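Local coordinates for protein parahox neighbor (Phaeodactylum tricornutum CCAP 1055/1, PDB 5Z5M) that probably catalyses the last two steps of urate degradation, hydrolysing 5-hydroxyisourate to OHCU and decarboxylating OHCU stereoselectively to (S)-allantoin, at residues A[127-132]-A[140-145]; A[116-121]-A[145-150]; A[185-190]-A[199-204]. One frame throughout, in Å; residues are numbered along the deposited sequence.

Contact 1: A[127-132]-A[140-145]; sequences FILAVR and LAALGG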
# COMPACT_ATOMS: atom_id res chain seq x y z
N PHE A 127 2.14 35.31 9.26
CA PHE A 127 2.44 33.97 8.78
C PHE A 127 3.20 33.21 9.85
O PHE A 127 4.28 33.64 10.28
CB PHE A 127 3.25 34.02 7.48
CG PHE A 127 3.66 32.68 6.96
CD1 PHE A 127 2.76 31.88 6.27
CD2 PHE A 127 4.95 32.22 7.15
CE1 PHE A 127 3.15 30.64 5.78
CE2 PHE A 127 5.34 30.98 6.66
CZ PHE A 127 4.44 30.19 5.97
N ILE A 128 2.65 32.09 10.28
CA ILE A 128 3.25 31.28 11.32
C ILE A 128 3.59 29.89 10.77
O ILE A 128 2.77 29.26 10.11
CB ILE A 128 2.32 31.16 12.54
CG1 ILE A 128 1.98 32.56 13.07
CG2 ILE A 128 2.96 30.31 13.64
CD1 ILE A 128 0.91 32.56 14.14
N LEU A 129 4.81 29.44 11.04
CA LEU A 129 5.27 28.14 10.57
C LEU A 129 6.11 27.43 11.62
O LEU A 129 7.15 27.94 12.04
CB LEU A 129 6.07 28.28 9.27
CG LEU A 129 6.52 26.97 8.64
CD1 LEU A 129 5.32 26.11 8.24
CD2 LEU A 129 7.41 27.22 7.44
N ALA A 130 5.65 26.27 12.06
CA ALA A 130 6.37 25.48 13.06
C ALA A 130 7.11 24.32 12.41
O ALA A 130 6.54 23.25 12.21
CB ALA A 130 5.42 24.97 14.12
N VAL A 131 8.38 24.53 12.06
CA VAL A 131 9.19 23.47 11.48
C VAL A 131 10.54 23.40 12.19
O VAL A 131 11.15 24.43 12.49
CB VAL A 131 9.42 23.69 9.95
CG1 VAL A 131 10.38 22.65 9.38
CG2 VAL A 131 8.10 23.68 9.20
N ARG A 132 10.99 22.19 12.48
CA ARG A 132 12.30 21.98 13.08
C ARG A 132 13.40 22.10 12.04
O ARG A 132 13.46 21.32 11.10
CB ARG A 132 12.36 20.61 13.75
CG ARG A 132 11.48 20.51 14.98
CD ARG A 132 11.65 19.19 15.69
NE ARG A 132 10.92 19.17 16.95
CZ ARG A 132 11.44 19.54 18.11
NH1 ARG A 132 12.70 19.96 18.18
NH2 ARG A 132 10.70 19.49 19.21
N LEU A 140 9.61 29.12 1.86
CA LEU A 140 9.08 29.72 0.64
C LEU A 140 7.94 28.89 0.06
O LEU A 140 6.94 29.45 -0.42
CB LEU A 140 10.19 29.89 -0.40
CG LEU A 140 11.16 31.04 -0.11
CD1 LEU A 140 12.40 30.93 -0.98
CD2 LEU A 140 10.45 32.37 -0.35
N ALA A 141 8.06 27.57 0.11
CA ALA A 141 7.00 26.69 -0.38
C ALA A 141 5.73 26.85 0.45
O ALA A 141 4.62 26.87 -0.10
CB ALA A 141 7.46 25.24 -0.36
N ALA A 142 5.89 26.97 1.76
CA ALA A 142 4.75 27.13 2.66
C ALA A 142 4.05 28.46 2.42
O ALA A 142 2.83 28.51 2.27
CB ALA A 142 5.21 27.01 4.12
N LEU A 143 4.83 29.54 2.40
CA LEU A 143 4.30 30.87 2.13
C LEU A 143 3.65 30.93 0.76
O LEU A 143 2.56 31.48 0.60
CB LEU A 143 5.41 31.92 2.22
CG LEU A 143 5.29 32.95 3.34
CD1 LEU A 143 6.47 33.91 3.31
CD2 LEU A 143 3.97 33.71 3.24
N GLY A 144 4.32 30.36 -0.24
CA GLY A 144 3.82 30.39 -1.60
C GLY A 144 2.47 29.71 -1.74
O GLY A 144 1.62 30.15 -2.51
N GLY A 145 2.28 28.63 -0.99
CA GLY A 145 1.05 27.87 -1.06
C GLY A 145 -0.06 28.49 -0.22
O GLY A 145 -1.17 28.70 -0.70
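The ring of F127 lies with one face on the side chain of L143, a CH-pi contact. CG of L143 sits 3.7 Å from the centroid of the F127 ring, only 3° off the ring normal. The branch carbon is therefore centred on the ring. CD2 of L143 leans toward the CG-CD1 bond, 3.7 Å from CD1 of F127. F127 carries its CG anti to the backbone N (chi1 177°), which sends the ring from the loop towards helix 136-146. The far end of the ring comes down on the helix backbone, with CZ of F127 3.6 Å from N of L143.

The other contacts are between apolar groups. CB of A142 meets the edge of the same ring, in its plane, 3.8 Å from CZ of F127. The same methyl also touches L129, whose CD2 stands 4.0 Å from CB of A142. A142 thus bears on two side chains of the loop that are two residues apart.

L143 also leans on F112 and L115 of helix 106-123, and A142 packs on A254 of a second subunit. Segments 127-132 and 140-145 share no hydrogen bond. They join the loop between helices 106-123 and 136-146 to the latter helix in the OHCU decarboxylase part. The contact relies on shape and on the burial of apolar surface, with the aromatic face adding a weak attraction for the leucine C-H.

Contact 2: A[116-121]-A[145-150]; sequences NGAYRD and GRVQHT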
# COMPACT_ATOMS: atom_id res chain seq x y z
N ASN A 116 5.09 37.50 2.40
CA ASN A 116 4.83 37.64 3.83
C ASN A 116 3.98 38.87 4.10
O ASN A 116 3.11 38.86 4.97
CB ASN A 116 6.16 37.71 4.60
CG ASN A 116 5.96 37.66 6.10
OD1 ASN A 116 5.43 36.70 6.64
ND2 ASN A 116 6.42 38.71 6.79
N GLY A 117 4.23 39.92 3.32
CA GLY A 117 3.40 41.11 3.37
C GLY A 117 1.98 40.82 2.93
O GLY A 117 1.03 41.17 3.64
N ALA A 118 1.83 40.16 1.78
CA ALA A 118 0.51 39.80 1.27
C ALA A 118 -0.27 38.95 2.28
O ALA A 118 -1.42 39.25 2.58
CB ALA A 118 0.64 39.06 -0.05
N TYR A 119 0.37 37.90 2.79
CA TYR A 119 -0.28 36.99 3.74
C TYR A 119 -0.92 37.74 4.90
O TYR A 119 -2.10 37.55 5.20
CB TYR A 119 0.72 35.98 4.28
CG TYR A 119 0.10 34.90 5.16
CD1 TYR A 119 -0.22 33.66 4.63
CD2 TYR A 119 -0.16 35.14 6.50
CE1 TYR A 119 -0.78 32.67 5.42
CE2 TYR A 119 -0.73 34.15 7.30
CZ TYR A 119 -1.04 32.92 6.75
OH TYR A 119 -1.59 31.94 7.54
N ARG A 120 -0.14 38.58 5.57
CA ARG A 120 -0.64 39.29 6.73
C ARG A 120 -1.75 40.26 6.35
O ARG A 120 -2.71 40.45 7.11
CB ARG A 120 0.50 40.03 7.45
CG ARG A 120 0.00 40.92 8.57
CD ARG A 120 0.82 40.76 9.83
NE ARG A 120 0.05 41.15 11.01
CZ ARG A 120 0.52 41.15 12.25
NH1 ARG A 120 1.78 40.79 12.47
NH2 ARG A 120 -0.25 41.53 13.26
N ASP A 121 -1.62 40.87 5.17
CA ASP A 121 -2.63 41.79 4.66
C ASP A 121 -4.00 41.13 4.56
O ASP A 121 -5.00 41.70 4.99
CB ASP A 121 -2.24 42.32 3.27
CG ASP A 121 -1.04 43.25 3.31
OD1 ASP A 121 -0.72 43.76 4.41
OD2 ASP A 121 -0.41 43.46 2.25
N GLY A 145 2.28 28.63 -0.99
CA GLY A 145 1.05 27.87 -1.06
C GLY A 145 -0.06 28.49 -0.22
O GLY A 145 -1.17 28.70 -0.70
N ARG A 146 0.25 28.80 1.04
CA ARG A 146 -0.76 29.24 1.98
C ARG A 146 -1.26 30.66 1.72
O ARG A 146 -2.31 31.07 2.21
CB ARG A 146 -0.22 29.11 3.41
CG ARG A 146 -0.18 27.65 3.89
CD ARG A 146 0.64 27.45 5.16
NE ARG A 146 0.24 28.36 6.23
CZ ARG A 146 0.92 28.51 7.37
NH1 ARG A 146 2.02 27.80 7.59
NH2 ARG A 146 0.49 29.36 8.29
N VAL A 147 -0.54 31.42 0.90
CA VAL A 147 -1.01 32.75 0.56
C VAL A 147 -2.20 32.65 -0.41
O VAL A 147 -2.95 33.60 -0.59
CB VAL A 147 0.11 33.62 -0.05
CG1 VAL A 147 0.45 33.15 -1.45
CG2 VAL A 147 -0.29 35.09 -0.05
N GLN A 148 -2.38 31.46 -1.00
CA GLN A 148 -3.50 31.23 -1.91
C GLN A 148 -4.76 30.74 -1.19
O GLN A 148 -5.82 30.58 -1.81
CB GLN A 148 -3.10 30.21 -2.99
CG GLN A 148 -1.82 30.55 -3.73
CD GLN A 148 -1.45 29.50 -4.77
OE1 GLN A 148 -2.29 29.07 -5.56
NE2 GLN A 148 -0.20 29.08 -4.76
N HIS A 149 -4.66 30.53 0.12
CA HIS A 149 -5.80 30.03 0.89
C HIS A 149 -6.69 31.15 1.41
O HIS A 149 -6.28 32.30 1.49
CB HIS A 149 -5.31 29.19 2.07
CG HIS A 149 -4.58 27.95 1.67
ND1 HIS A 149 -3.90 27.16 2.57
CD2 HIS A 149 -4.43 27.36 0.46
CE1 HIS A 149 -3.36 26.13 1.94
NE2 HIS A 149 -3.67 26.23 0.65
N THR A 150 -7.92 30.79 1.78
CA THR A 150 -8.85 31.71 2.42
C THR A 150 -8.41 32.02 3.85
O THR A 150 -7.69 31.24 4.46
CB THR A 150 -10.28 31.12 2.45
OG1 THR A 150 -10.31 30.02 3.37
CG2 THR A 150 -10.70 30.65 1.07
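Y119 has the most surface buried here, and its side chain crosses that of R146 at a slant. CE1 of Y119 lies 3.9 Å from O of R146 and 4.1 Å from CB of R146. The tyrosine CG is anti to the backbone N (chi1 -174°), which carries the ring across to R146. The ring and the guanidinium stand nearly at right angles, with 81° between their planes. OH of Y119 comes to the guanidinium edge, 3.4 Å from NH2 of R146. The stronger polar partner of both is E154: Y119 OH hydrogen-bonds to its OE1, and R146 NE forms a salt bridge with the same oxygen. A phenylalanine in place of Y119 would probably leave E154 OE1 without the hydrogen bond from the tyrosine hydroxyl, with the salt bridge to R146 as its remaining partner of the two.

V147 makes the apolar part of the contact. Its CG2 methyl is 4.1 Å from CB of A118 and 4.0 Å from N of Y119, so it packs against the helix backbone. The chain turns here: R146 to H149 form a type I beta turn, with H149 N bonded to R146 O at 3.2 Å.

The contact packs the R146-H149 turn, at the C-terminal side of helix 136-146, against helix 106-123. E154 belongs to the following helix 151-173, so three helices meet here. T150 N-caps that third helix through OG1 and Q153 N.

Contact 3: A[185-190]-A[199-204]; sequences CHVLDT and MRIHLH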
# COMPACT_ATOMS: atom_id res chain seq x y z
N CYS A 185 9.14 -2.53 15.48
CA CYS A 185 9.16 -2.77 14.05
C CYS A 185 8.61 -4.16 13.75
O CYS A 185 8.71 -5.07 14.56
CB CYS A 185 10.58 -2.63 13.50
SG CYS A 185 10.67 -2.62 11.70
N HIS A 186 8.00 -4.30 12.58
CA HIS A 186 7.49 -5.57 12.09
C HIS A 186 7.75 -5.61 10.59
O HIS A 186 7.57 -4.60 9.91
CB HIS A 186 6.00 -5.70 12.42
CG HIS A 186 5.36 -6.93 11.85
ND1 HIS A 186 5.65 -8.20 12.30
CD2 HIS A 186 4.43 -7.08 10.87
CE1 HIS A 186 4.93 -9.08 11.62
NE2 HIS A 186 4.19 -8.42 10.75
N VAL A 187 8.19 -6.75 10.08
CA VAL A 187 8.37 -6.89 8.64
C VAL A 187 7.47 -7.99 8.10
O VAL A 187 7.48 -9.12 8.59
CB VAL A 187 9.82 -7.21 8.27
CG1 VAL A 187 9.95 -7.28 6.74
CG2 VAL A 187 10.76 -6.17 8.86
N LEU A 188 6.67 -7.64 7.10
CA LEU A 188 5.78 -8.60 6.46
C LEU A 188 6.12 -8.79 4.99
O LEU A 188 6.19 -7.82 4.23
CB LEU A 188 4.33 -8.15 6.59
CG LEU A 188 3.35 -9.05 5.84
CD1 LEU A 188 2.93 -10.22 6.71
CD2 LEU A 188 2.15 -8.25 5.38
N ASP A 189 6.32 -10.05 4.60
CA ASP A 189 6.59 -10.43 3.21
C ASP A 189 5.26 -10.58 2.47
O ASP A 189 4.57 -11.58 2.64
CB ASP A 189 7.40 -11.74 3.20
CG ASP A 189 7.70 -12.27 1.80
OD1 ASP A 189 7.23 -11.70 0.79
OD2 ASP A 189 8.42 -13.28 1.72
N THR A 190 4.89 -9.59 1.67
CA THR A 190 3.58 -9.61 1.02
C THR A 190 3.56 -10.48 -0.23
O THR A 190 2.49 -10.76 -0.78
CB THR A 190 3.11 -8.19 0.65
OG1 THR A 190 4.07 -7.57 -0.21
CG2 THR A 190 2.94 -7.34 1.90
N MET A 199 15.70 -11.27 8.98
CA MET A 199 16.13 -10.11 8.19
C MET A 199 16.97 -9.17 9.06
O MET A 199 16.54 -8.81 10.15
CB MET A 199 14.93 -9.36 7.60
CG MET A 199 15.32 -8.20 6.68
SD MET A 199 13.94 -7.21 6.05
CE MET A 199 13.12 -8.38 4.98
N ARG A 200 18.15 -8.79 8.59
CA ARG A 200 18.97 -7.80 9.29
C ARG A 200 18.38 -6.42 9.12
O ARG A 200 17.93 -6.05 8.04
CB ARG A 200 20.42 -7.79 8.80
CG ARG A 200 21.21 -9.05 9.07
CD ARG A 200 22.69 -8.86 8.73
NE ARG A 200 22.89 -8.31 7.38
CZ ARG A 200 23.69 -7.29 7.10
NH1 ARG A 200 24.39 -6.70 8.06
NH2 ARG A 200 23.81 -6.87 5.85
N ILE A 201 18.39 -5.65 10.21
CA ILE A 201 17.82 -4.31 10.23
C ILE A 201 18.72 -3.41 11.06
O ILE A 201 19.00 -3.71 12.22
CB ILE A 201 16.40 -4.28 10.82
CG1 ILE A 201 15.44 -5.17 10.03
CG2 ILE A 201 15.89 -2.85 10.87
CD1 ILE A 201 14.06 -5.31 10.67
N HIS A 202 19.18 -2.31 10.47
CA HIS A 202 19.94 -1.31 11.23
C HIS A 202 19.09 -0.07 11.47
O HIS A 202 18.12 0.18 10.75
CB HIS A 202 21.23 -0.94 10.50
CG HIS A 202 22.19 -2.08 10.38
ND1 HIS A 202 23.39 -1.97 9.70
CD2 HIS A 202 22.14 -3.34 10.85
CE1 HIS A 202 24.03 -3.13 9.75
NE2 HIS A 202 23.29 -3.98 10.45
N LEU A 203 19.46 0.69 12.50
CA LEU A 203 18.77 1.92 12.86
C LEU A 203 19.78 3.02 13.18
O LEU A 203 20.65 2.83 14.04
CB LEU A 203 17.83 1.70 14.06
CG LEU A 203 17.00 2.91 14.50
CD1 LEU A 203 16.11 3.42 13.36
CD2 LEU A 203 16.16 2.58 15.74
N HIS A 204 19.68 4.14 12.48
CA HIS A 204 20.49 5.32 12.76
C HIS A 204 19.63 6.47 13.22
O HIS A 204 18.49 6.61 12.78
CB HIS A 204 21.27 5.77 11.52
CG HIS A 204 22.40 4.87 11.16
ND1 HIS A 204 22.22 3.65 10.54
CD2 HIS A 204 23.74 5.01 11.33
CE1 HIS A 204 23.39 3.08 10.34
NE2 HIS A 204 24.33 3.88 10.81
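V187 overlaps two side chains of the facing segment 199-204, M199 with one methyl and I201 with the other. The fold is the transthyretin-like beta sandwich of the HIU hydrolase part. Segment 185-190 lies on strand 182-189 of one sheet, and segment 199-204 lies on strand 200-207 of the other, with M199 just before it. No hydrogen bond joins the two segments, and the nearest CA atoms, those of V187 and M199, are 8.4 Å apart. This is face-to-face packing between sheets, made by side chains alone.

V187 and I201 reach toward each other tip to tip, with CG2 of V187 3.9 Å from CD1 of I201. The isoleucine chain is extended at chi2 (173°), which carries CD1 toward V187. C185, two residues before V187, points the same way. Its SG stands 4.4 Å from CD1 of I201, a looser touch. One isoleucine methyl therefore serves two residues of strand 182-189.

Neighbours close the rest of this core. W245 and F247 of strand 241-248 touch both C185 and I201, and V288 of strand 281-289 lies on V187. All four contacting residues are buried. The residues that alternate with them face other surroundings: L188 packs on Y296 of a fourth subunit, and R200 forms a salt bridge with E251.

M199 crosses V187 at about a right angle. Its chain is extended as far as SD and then bends at chi3 (-67°). That bend sets the terminal CE against the valine, 3.8 Å from CG1 of V187.

How the contacts relate
Following the chain, helix 106-123 is the first element these contacts use, and contact 2 later closes a loop from it to residues 145-150. Contact 1 falls within that loop: it folds residues 127-132 back on helix 136-146. The two share G145 and touch directly. F127 of contact 1 packs edge-to-face on Y119 of contact 2, and I128 O probably accepts a hydrogen bond from R146 NH2. Together they tie two helices and their connecting loop in the OHCU decarboxylase part. Contact 3 follows in series, closing a short loop between the two sheets of the HIU hydrolase part. Its centre is about 34 Å from that of contact 1 and about 43 Å from that of contact 2.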